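Local coordinates for ribokinase, putative (Burkholderia thailandensis, PDB 3B1N), which probably phosphorylates nucleosides as a kinase of the ribokinase (pfkB) family, and binds ADP and the nucleoside mizoribine, at residues A2-G7 and N128-A133; G280-A285 and A297-R302. One frame throughout, in Å; residues are numbered along the deposited sequence.

Contact 1 of 2, residues A2-G7 and N128-A133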
ATOM      1  N   ALA B   2     -18.061  21.809  23.691  1.00 20.95           N
ATOM      2  CA  ALA B   2     -17.736  21.411  22.295  1.00 18.23           C
ATOM      3  C   ALA B   2     -16.242  21.190  22.183  1.00 16.68           C
ATOM      4  O   ALA B   2     -15.412  21.969  22.698  1.00 16.38           O
ATOM      5  CB  ALA B   2     -18.162  22.498  21.329  1.00 19.54           C
ATOM      6  N   THR B   3     -15.867  20.122  21.453  1.00 14.63           N
ATOM      7  CA  THR B   3     -14.454  19.784  21.281  1.00 14.24           C
ATOM      8  C   THR B   3     -14.116  19.874  19.790  1.00 10.83           C
ATOM      9  O   THR B   3     -14.857  19.321  18.973  1.00 13.09           O
ATOM     10  CB  THR B   3     -14.193  18.333  21.783  1.00 13.37           C
ATOM     11  OG1 THR B   3     -14.526  18.320  23.190  1.00 16.17           O
ATOM     12  CG2 THR B   3     -12.721  17.945  21.612  1.00 14.27           C
ATOM     13  N   LEU B   4     -13.114  20.694  19.467  1.00 12.38           N
ATOM     14  CA  LEU B   4     -12.783  20.970  18.056  1.00 11.27           C
ATOM     15  C   LEU B   4     -11.831  19.895  17.572  1.00 10.25           C
ATOM     16  O   LEU B   4     -10.778  19.647  18.193  1.00 11.24           O
ATOM     17  CB  LEU B   4     -12.082  22.332  17.904  1.00 12.93           C
ATOM     18  CG  LEU B   4     -11.908  22.877  16.484  1.00 11.26           C
ATOM     19  CD1 LEU B   4     -13.274  23.269  15.897  1.00 12.50           C
ATOM     20  CD2 LEU B   4     -10.946  24.082  16.477  1.00 13.74           C
ATOM     21  N   ILE B   5     -12.214  19.254  16.459  1.00 10.41           N
ATOM     22  CA  ILE B   5     -11.394  18.132  15.961  1.00 10.72           C
ATOM     23  C   ILE B   5     -10.794  18.533  14.620  1.00  9.77           C
ATOM     24  O   ILE B   5     -11.479  18.439  13.605  1.00 10.35           O
ATOM     25  CB  ILE B   5     -12.271  16.855  15.780  1.00 10.56           C
ATOM     26  CG1 ILE B   5     -13.175  16.576  17.001  1.00 14.11           C
ATOM     27  CG2 ILE B   5     -11.346  15.660  15.423  1.00 11.25           C
ATOM     28  CD1 ILE B   5     -12.414  16.361  18.272  1.00 14.23           C
ATOM     29  N   CYS B   6      -9.523  18.932  14.641  1.00  9.99           N
ATOM     30  CA  CYS B   6      -8.875  19.420  13.410  1.00 10.61           C
ATOM     31  C   CYS B   6      -8.087  18.298  12.774  1.00 10.85           C
ATOM     32  O   CYS B   6      -7.258  17.653  13.420  1.00 15.22           O
ATOM     33  CB  CYS B   6      -7.903  20.518  13.750  1.00  9.56           C
ATOM     34  SG  CYS B   6      -8.635  21.947  14.560  1.00 13.51           S
ATOM     35  N   GLY B   7      -8.376  17.995  11.524  1.00 10.40           N
ATOM     36  CA  GLY B   7      -7.601  16.928  10.883  1.00 10.57           C
ATOM     37  C   GLY B   7      -8.225  16.610   9.548  1.00  9.59           C
ATOM     38  O   GLY B   7      -9.180  17.239   9.105  1.00 10.13           O
ATOM     39  N   ASN B 128      -9.540  27.103   7.042  1.00 14.12           N
ATOM     40  CA  ASN B 128     -10.254  27.172   8.339  1.00 14.69           C
ATOM     41  C   ASN B 128      -9.277  27.587   9.427  1.00 13.92           C
ATOM     42  O   ASN B 128      -8.139  27.098   9.519  1.00 13.20           O
ATOM     43  CB  ASN B 128     -10.793  25.785   8.743  1.00 14.79           C
ATOM     44  CG  ASN B 128     -12.022  25.324   7.952  1.00 19.77           C
ATOM     45  OD1 ASN B 128     -12.133  24.116   7.607  1.00 19.48           O
ATOM     46  ND2 ASN B 128     -12.980  26.215   7.722  1.00 19.22           N
ATOM     47  N   HIS B 129      -9.733  28.456  10.311  1.00 15.51           N
ATOM     48  CA  HIS B 129      -8.868  28.947  11.373  1.00 14.55           C
ATOM     49  C   HIS B 129      -9.388  28.528  12.728  1.00 16.20           C
ATOM     50  O   HIS B 129     -10.481  28.912  13.118  1.00 16.36           O
ATOM     51  CB  HIS B 129      -8.721  30.476  11.259  1.00 17.25           C
ATOM     52  CG  HIS B 129      -7.870  30.884  10.096  1.00 17.23           C
ATOM     53  ND1 HIS B 129      -6.552  31.258  10.237  1.00 25.87           N
ATOM     54  CD2 HIS B 129      -8.108  30.835   8.766  1.00 21.64           C
ATOM     55  CE1 HIS B 129      -6.043  31.516   9.045  1.00 26.13           C
ATOM     56  NE2 HIS B 129      -6.967  31.264   8.138  1.00 21.87           N
ATOM     57  N   ALA B 130      -8.605  27.710  13.429  1.00 16.41           N
ATOM     58  CA  ALA B 130      -9.069  27.094  14.689  1.00 16.58           C
ATOM     59  C   ALA B 130      -9.282  28.113  15.801  1.00 18.34           C
ATOM     60  O   ALA B 130     -10.149  27.909  16.664  1.00 19.24           O
ATOM     61  CB  ALA B 130      -8.070  26.016  15.126  1.00 17.15           C
ATOM     62  N   GLY B 131      -8.522  29.213  15.743  1.00 18.76           N
ATOM     63  CA  GLY B 131      -8.577  30.248  16.803  1.00 20.95           C
ATOM     64  C   GLY B 131      -9.866  31.047  16.678  1.00 21.48           C
ATOM     65  O   GLY B 131     -10.240  31.824  17.577  1.00 22.75           O
ATOM     66  N   GLU B 132     -10.573  30.849  15.582  1.00 20.38           N
ATOM     67  CA  GLU B 132     -11.865  31.524  15.409  1.00 21.12           C
ATOM     68  C   GLU B 132     -13.098  30.711  15.796  1.00 21.47           C
ATOM     69  O   GLU B 132     -14.236  31.209  15.741  1.00 22.52           O
ATOM     70  CB  GLU B 132     -11.992  32.057  13.973  1.00 20.98           C
ATOM     71  CG  GLU B 132     -10.975  33.117  13.628  1.00 23.66           C
ATOM     72  CD  GLU B 132     -10.862  33.397  12.105  1.00 24.53           C
ATOM     73  OE1 GLU B 132     -11.739  32.964  11.325  1.00 27.39           O
ATOM     74  OE2 GLU B 132      -9.846  34.009  11.721  1.00 31.56           O
ATOM     75  N   ALA B 133     -12.904  29.447  16.171  1.00 21.11           N
ATOM     76  CA  ALA B 133     -14.042  28.610  16.529  1.00 22.69           C
ATOM     77  C   ALA B 133     -14.489  29.014  17.906  1.00 24.66           C
ATOM     78  O   ALA B 133     -13.647  29.192  18.762  1.00 25.04           O
ATOM     79  CB  ALA B 133     -13.638  27.119  16.536  1.00 22.20           C
TER
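Leu4 and Ala130 meet methyl to methyl, with Leu4 CD2 3.7 Å from Ala130 CB. The leucine carries most of this contact. Its CB points from the strand toward the 128-133 loop. With chi1 at -169°, CG swings clear of the backbone N and carries the fork out to the loop. Leu4 CD1 comes nearest Ala133 CB, 3.9 Å away; CD2 lies against Ala130 and also near Ala133. Both alanine methyls point toward the strand and cover the fork from the loop side. Cys6, two residues further along, adds a looser touch from the same side of the strand: its SG is 4.1 Å from Ala130 CB. Ala130 CB therefore meets both the leucine and the sulfur.

No hydrogen bond crosses between the segments. The loop keeps its shape through its own turn. Ala133 N bonds Ala130 O at 3.2 Å, and this 3-10 turn sets the two alanines facing the strand together. Helix 146-158 closes in through His152, which touches Cys6 and Ala130. Tyr91 of strand 88-95 touches Leu4 and Ala133.

Thr3 and Ile5 face the other way, onto helix 49-59. Strand 3-6 runs between strands 64-71 and 138-141 in the large sheet and is covered on both faces, as in the Rossmann-like alpha/beta/alpha core of the ribokinase fold.

Contact 2 of 2, residues G280-A285 and A297-R302. With ADP (adenosine-5'-diphosphate), chain G.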
ATOM      1  N   GLY B 280     -10.386   1.655  21.107  1.00  8.69           N
ATOM      2  CA  GLY B 280      -9.488   1.007  20.152  1.00  9.17           C
ATOM      3  C   GLY B 280      -9.872  -0.446  19.916  1.00  9.50           C
ATOM      4  O   GLY B 280      -9.885  -0.944  18.751  1.00  9.23           O
ATOM      5  N   ALA B 281     -10.195  -1.151  20.993  1.00  9.80           N
ATOM      6  CA  ALA B 281     -10.628  -2.577  20.858  1.00 10.20           C
ATOM      7  C   ALA B 281     -11.957  -2.765  20.225  1.00 11.39           C
ATOM      8  O   ALA B 281     -12.170  -3.766  19.508  1.00 11.58           O
ATOM      9  CB  ALA B 281     -10.587  -3.269  22.239  1.00 10.27           C
ATOM     10  N   LEU B 282     -12.903  -1.861  20.461  1.00  9.14           N
ATOM     11  CA  LEU B 282     -14.210  -2.018  19.814  1.00 10.27           C
ATOM     12  C   LEU B 282     -14.104  -1.753  18.320  1.00 11.82           C
ATOM     13  O   LEU B 282     -14.739  -2.400  17.498  1.00 12.95           O
ATOM     14  CB  LEU B 282     -15.239  -1.078  20.429  1.00 10.02           C
ATOM     15  CG  LEU B 282     -15.412  -1.293  21.927  1.00 10.46           C
ATOM     16  CD1 LEU B 282     -16.280  -0.195  22.496  1.00 11.63           C
ATOM     17  CD2 LEU B 282     -16.110  -2.676  22.104  1.00 13.02           C
ATOM     18  N   LYS B 283     -13.237  -0.809  17.967  1.00 11.52           N
ATOM     19  CA  LYS B 283     -13.013  -0.471  16.568  1.00 11.60           C
ATOM     20  C   LYS B 283     -12.411  -1.626  15.774  1.00 11.89           C
ATOM     21  O   LYS B 283     -12.843  -1.875  14.646  1.00 11.12           O
ATOM     22  CB  LYS B 283     -12.143   0.808  16.440  1.00 10.59           C
ATOM     23  CG  LYS B 283     -12.215   1.401  15.021  1.00 11.68           C
ATOM     24  CD  LYS B 283     -10.925   1.508  14.304  1.00 15.09           C
ATOM     25  CE  LYS B 283     -10.446   0.131  13.843  1.00 12.06           C
ATOM     26  NZ  LYS B 283     -11.182  -0.422  12.627  1.00 13.63           N
ATOM     27  N   ILE B 284     -11.431  -2.317  16.335  1.00  9.78           N
ATOM     28  CA  ILE B 284     -10.650  -3.299  15.523  1.00 10.28           C
ATOM     29  C   ILE B 284     -11.485  -4.515  15.125  1.00 11.66           C
ATOM     30  O   ILE B 284     -11.116  -5.227  14.173  1.00 11.37           O
ATOM     31  CB  ILE B 284      -9.351  -3.674  16.251  1.00 10.09           C
ATOM     32  CG1 ILE B 284      -8.316  -4.262  15.248  1.00  9.40           C
ATOM     33  CG2 ILE B 284      -9.670  -4.653  17.426  1.00 10.87           C
ATOM     34  CD1 ILE B 284      -6.937  -4.414  15.901  1.00 11.06           C
ATOM     35  N   ALA B 285     -12.633  -4.670  15.782  1.00 10.89           N
ATOM     36  CA  ALA B 285     -13.536  -5.789  15.494  1.00 13.13           C
ATOM     37  C   ALA B 285     -14.373  -5.613  14.219  1.00 13.56           C
ATOM     38  O   ALA B 285     -15.185  -6.499  13.871  1.00 14.13           O
ATOM     39  CB  ALA B 285     -14.427  -6.087  16.701  1.00 12.88           C
ATOM     40  N   ALA B 297     -24.654   2.497  26.132  1.00 16.94           N
ATOM     41  CA  ALA B 297     -24.805   1.479  27.200  1.00 18.62           C
ATOM     42  C   ALA B 297     -23.831   0.323  27.015  1.00 17.44           C
ATOM     43  O   ALA B 297     -23.227  -0.121  28.008  1.00 19.41           O
ATOM     44  CB  ALA B 297     -26.258   0.957  27.271  1.00 19.26           C
ATOM     45  N   GLU B 298     -23.656  -0.150  25.774  1.00 16.48           N
ATOM     46  CA  GLU B 298     -22.661  -1.212  25.460  1.00 16.00           C
ATOM     47  C   GLU B 298     -21.219  -0.809  25.815  1.00 15.96           C
ATOM     48  O   GLU B 298     -20.448  -1.578  26.371  1.00 16.04           O
ATOM     49  CB  GLU B 298     -22.726  -1.612  23.984  1.00 17.03           C
ATOM     50  CG  GLU B 298     -23.934  -2.544  23.635  1.00 21.97           C
ATOM     51  CD  GLU B 298     -24.224  -2.633  22.126  1.00 29.08           C
ATOM     52  OE1 GLU B 298     -23.568  -1.924  21.324  1.00 25.57           O
ATOM     53  OE2 GLU B 298     -25.126  -3.411  21.718  1.00 29.29           O
ATOM     54  N   ILE B 299     -20.857   0.444  25.530  1.00 14.21           N
ATOM     55  CA  ILE B 299     -19.555   0.928  25.923  1.00 13.60           C
ATOM     56  C   ILE B 299     -19.346   0.846  27.429  1.00 13.67           C
ATOM     57  O   ILE B 299     -18.315   0.326  27.890  1.00 13.74           O
ATOM     58  CB  ILE B 299     -19.313   2.384  25.399  1.00 12.62           C
ATOM     59  CG1 ILE B 299     -19.273   2.370  23.874  1.00 12.31           C
ATOM     60  CG2 ILE B 299     -17.965   2.911  25.958  1.00 14.06           C
ATOM     61  CD1 ILE B 299     -19.321   3.763  23.194  1.00 13.80           C
ATOM     62  N   ASP B 300     -20.318   1.359  28.208  1.00 15.92           N
ATOM     63  CA  ASP B 300     -20.212   1.280  29.672  1.00 17.09           C
ATOM     64  C   ASP B 300     -20.168  -0.156  30.197  1.00 15.16           C
ATOM     65  O   ASP B 300     -19.375  -0.443  31.080  1.00 16.64           O
ATOM     66  CB  ASP B 300     -21.333   2.049  30.356  1.00 17.82           C
ATOM     67  CG  ASP B 300     -21.158   3.565  30.259  1.00 25.43           C
ATOM     68  OD1 ASP B 300     -20.052   4.075  29.894  1.00 29.34           O
ATOM     69  OD2 ASP B 300     -22.162   4.253  30.581  1.00 33.29           O
ATOM     70  N   ALA B 301     -20.975  -1.019  29.585  1.00 16.91           N
ATOM     71  CA  ALA B 301     -21.003  -2.452  29.996  1.00 16.36           C
ATOM     72  C   ALA B 301     -19.677  -3.127  29.701  1.00 15.71           C
ATOM     73  O   ALA B 301     -19.149  -3.896  30.522  1.00 15.85           O
ATOM     74  CB  ALA B 301     -22.155  -3.173  29.320  1.00 17.66           C
ATOM     75  N   ARG B 302     -19.084  -2.862  28.526  1.00 14.51           N
ATOM     76  CA  ARG B 302     -17.808  -3.447  28.205  1.00 14.33           C
ATOM     77  C   ARG B 302     -16.657  -2.874  29.041  1.00 13.63           C
ATOM     78  O   ARG B 302     -15.688  -3.574  29.367  1.00 13.53           O
ATOM     79  CB  ARG B 302     -17.504  -3.233  26.705  1.00 14.32           C
ATOM     80  CG  ARG B 302     -18.340  -4.071  25.729  1.00 18.10           C
ATOM     81  CD  ARG B 302     -17.814  -5.546  25.632  1.00 21.80           C
ATOM     82  NE  ARG B 302     -16.421  -5.671  25.133  1.00 25.56           N
ATOM     83  CZ  ARG B 302     -16.076  -5.757  23.848  1.00 25.84           C
ATOM     84  NH1 ARG B 302     -17.013  -5.715  22.894  1.00 23.38           N
ATOM     85  NH2 ARG B 302     -14.783  -5.886  23.519  1.00 27.25           N
TER
HETATM   86  PB  ADP G 402      -2.495   3.631  15.542  1.00 12.87           P
HETATM   87  O1B ADP G 402      -1.194   3.139  14.926  1.00 20.07           O
HETATM   88  O2B ADP G 402      -2.406   5.106  15.793  1.00 15.69           O
HETATM   89  O3B ADP G 402      -3.810   3.268  14.948  1.00 12.80           O
HETATM   90  PA  ADP G 402      -2.219   1.627  17.757  1.00 11.76           P
HETATM   91  O1A ADP G 402      -2.008   0.503  16.733  1.00 12.78           O
HETATM   92  O2A ADP G 402      -1.152   1.912  18.770  1.00 12.19           O
HETATM   93  O3A ADP G 402      -2.485   3.035  17.091  1.00 14.35           O
HETATM   94  O5' ADP G 402      -3.587   1.217  18.395  1.00 10.82           O
HETATM   95  C5' ADP G 402      -4.186   2.175  19.275  1.00 10.81           C
HETATM   96  C4' ADP G 402      -4.923   1.537  20.443  1.00  9.30           C
HETATM   97  O4' ADP G 402      -5.977   0.693  19.933  1.00 10.44           O
HETATM   98  C3' ADP G 402      -4.042   0.612  21.318  1.00 11.39           C
HETATM   99  O3' ADP G 402      -3.292   1.366  22.283  1.00 12.01           O
HETATM  100  C2' ADP G 402      -5.080  -0.346  21.844  1.00 11.27           C
HETATM  101  O2' ADP G 402      -5.746   0.231  22.988  1.00 11.50           O
HETATM  102  C1' ADP G 402      -6.078  -0.483  20.727  1.00 11.81           C
HETATM  103  N9  ADP G 402      -5.687  -1.633  19.865  1.00 11.55           N
HETATM  104  C8  ADP G 402      -4.897  -1.655  18.744  1.00 12.61           C
HETATM  105  N7  ADP G 402      -4.756  -2.943  18.295  1.00 11.64           N
HETATM  106  C5  ADP G 402      -5.378  -3.727  19.162  1.00 11.95           C
HETATM  107  C6  ADP G 402      -5.574  -5.169  19.299  1.00 13.91           C
HETATM  108  N6  ADP G 402      -5.022  -5.979  18.352  1.00 15.72           N
HETATM  109  N1  ADP G 402      -6.278  -5.619  20.321  1.00 13.64           N
HETATM  110  C2  ADP G 402      -6.819  -4.799  21.254  1.00 15.35           C
HETATM  111  N3  ADP G 402      -6.695  -3.467  21.174  1.00 13.61           N
HETATM  112  C4  ADP G 402      -5.988  -2.895  20.200  1.00 11.38           C
HETATM  113  O   HOH W   1     -13.630  -5.899  20.465  1.00 18.68           O
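Ala281 O and Arg302 NH2 share a water, which forms the polar link between the two helices. The water donates to Ala281 O at 2.8 Å and accepts from Arg302 NH2 at a longer 3.3 Å. It lies at the edge of the guanidinium, in its plane. No direct hydrogen bond joins the two segments.

One face of the same guanidinium is covered by Leu282. The methyl CD2 sits 3.1 Å above the plane, nearer the edge of the group than its centre. Leu282 CD2 comes closest to Arg302 NH1, at 3.3 Å. The arginine reaches this place through a folded chain. Bends at chi2 (-79°) and chi3 (-61°) turn the group back toward helix 269-284, and the two side chains run alongside each other, pointing opposite ways. The water at the edge and the methyl over the face may together restrict how the guanidinium turns. Arg302 NH1 also makes a long, weak ion pair with Glu243.

The other branch of Leu282 packs on Ile299. Leu282 CD1 lies 4.2 Å from Ile299 CG1, a looser apolar contact. Leu282 thus spreads its two methyls over two residues one turn apart.

Another side of the 280-285 segment lines the ADP site. Gly280 brings its bare CA to the ribose, 3.5 Å from ADP O4'. Ile284 CD1 approaches the adenine, 3.5 Å from ADP N6.

Helix 296-307 packs on helix 269-284, on a different side from the one that meets ADP, and there Ile299 also touches Leu275, Leu278 and Met279. Lys283 and Ile284 of helix 269-284 meet helix 251-264 through Cys251.

How the contacts relate
From the N terminus, the chain enters strand 3-6 of the large sheet almost at once. It then runs through 120 residues, about half of them loop, that include all four strands of the smaller sheet, before 128-133 closes contact 1. Strand 138-141 follows and pairs beside strand 3-6. Contact 2 comes much later and spans only 11 residues, joining helix 269-284 to helix 296-307. The two contacts neither nest nor cross; they lie in series, with centres 27 Å apart and no touch between them. Contact 1 ties a long excursion back to the sheet, whereas contact 2 folds a C-terminal helix onto the ADP-lining helix.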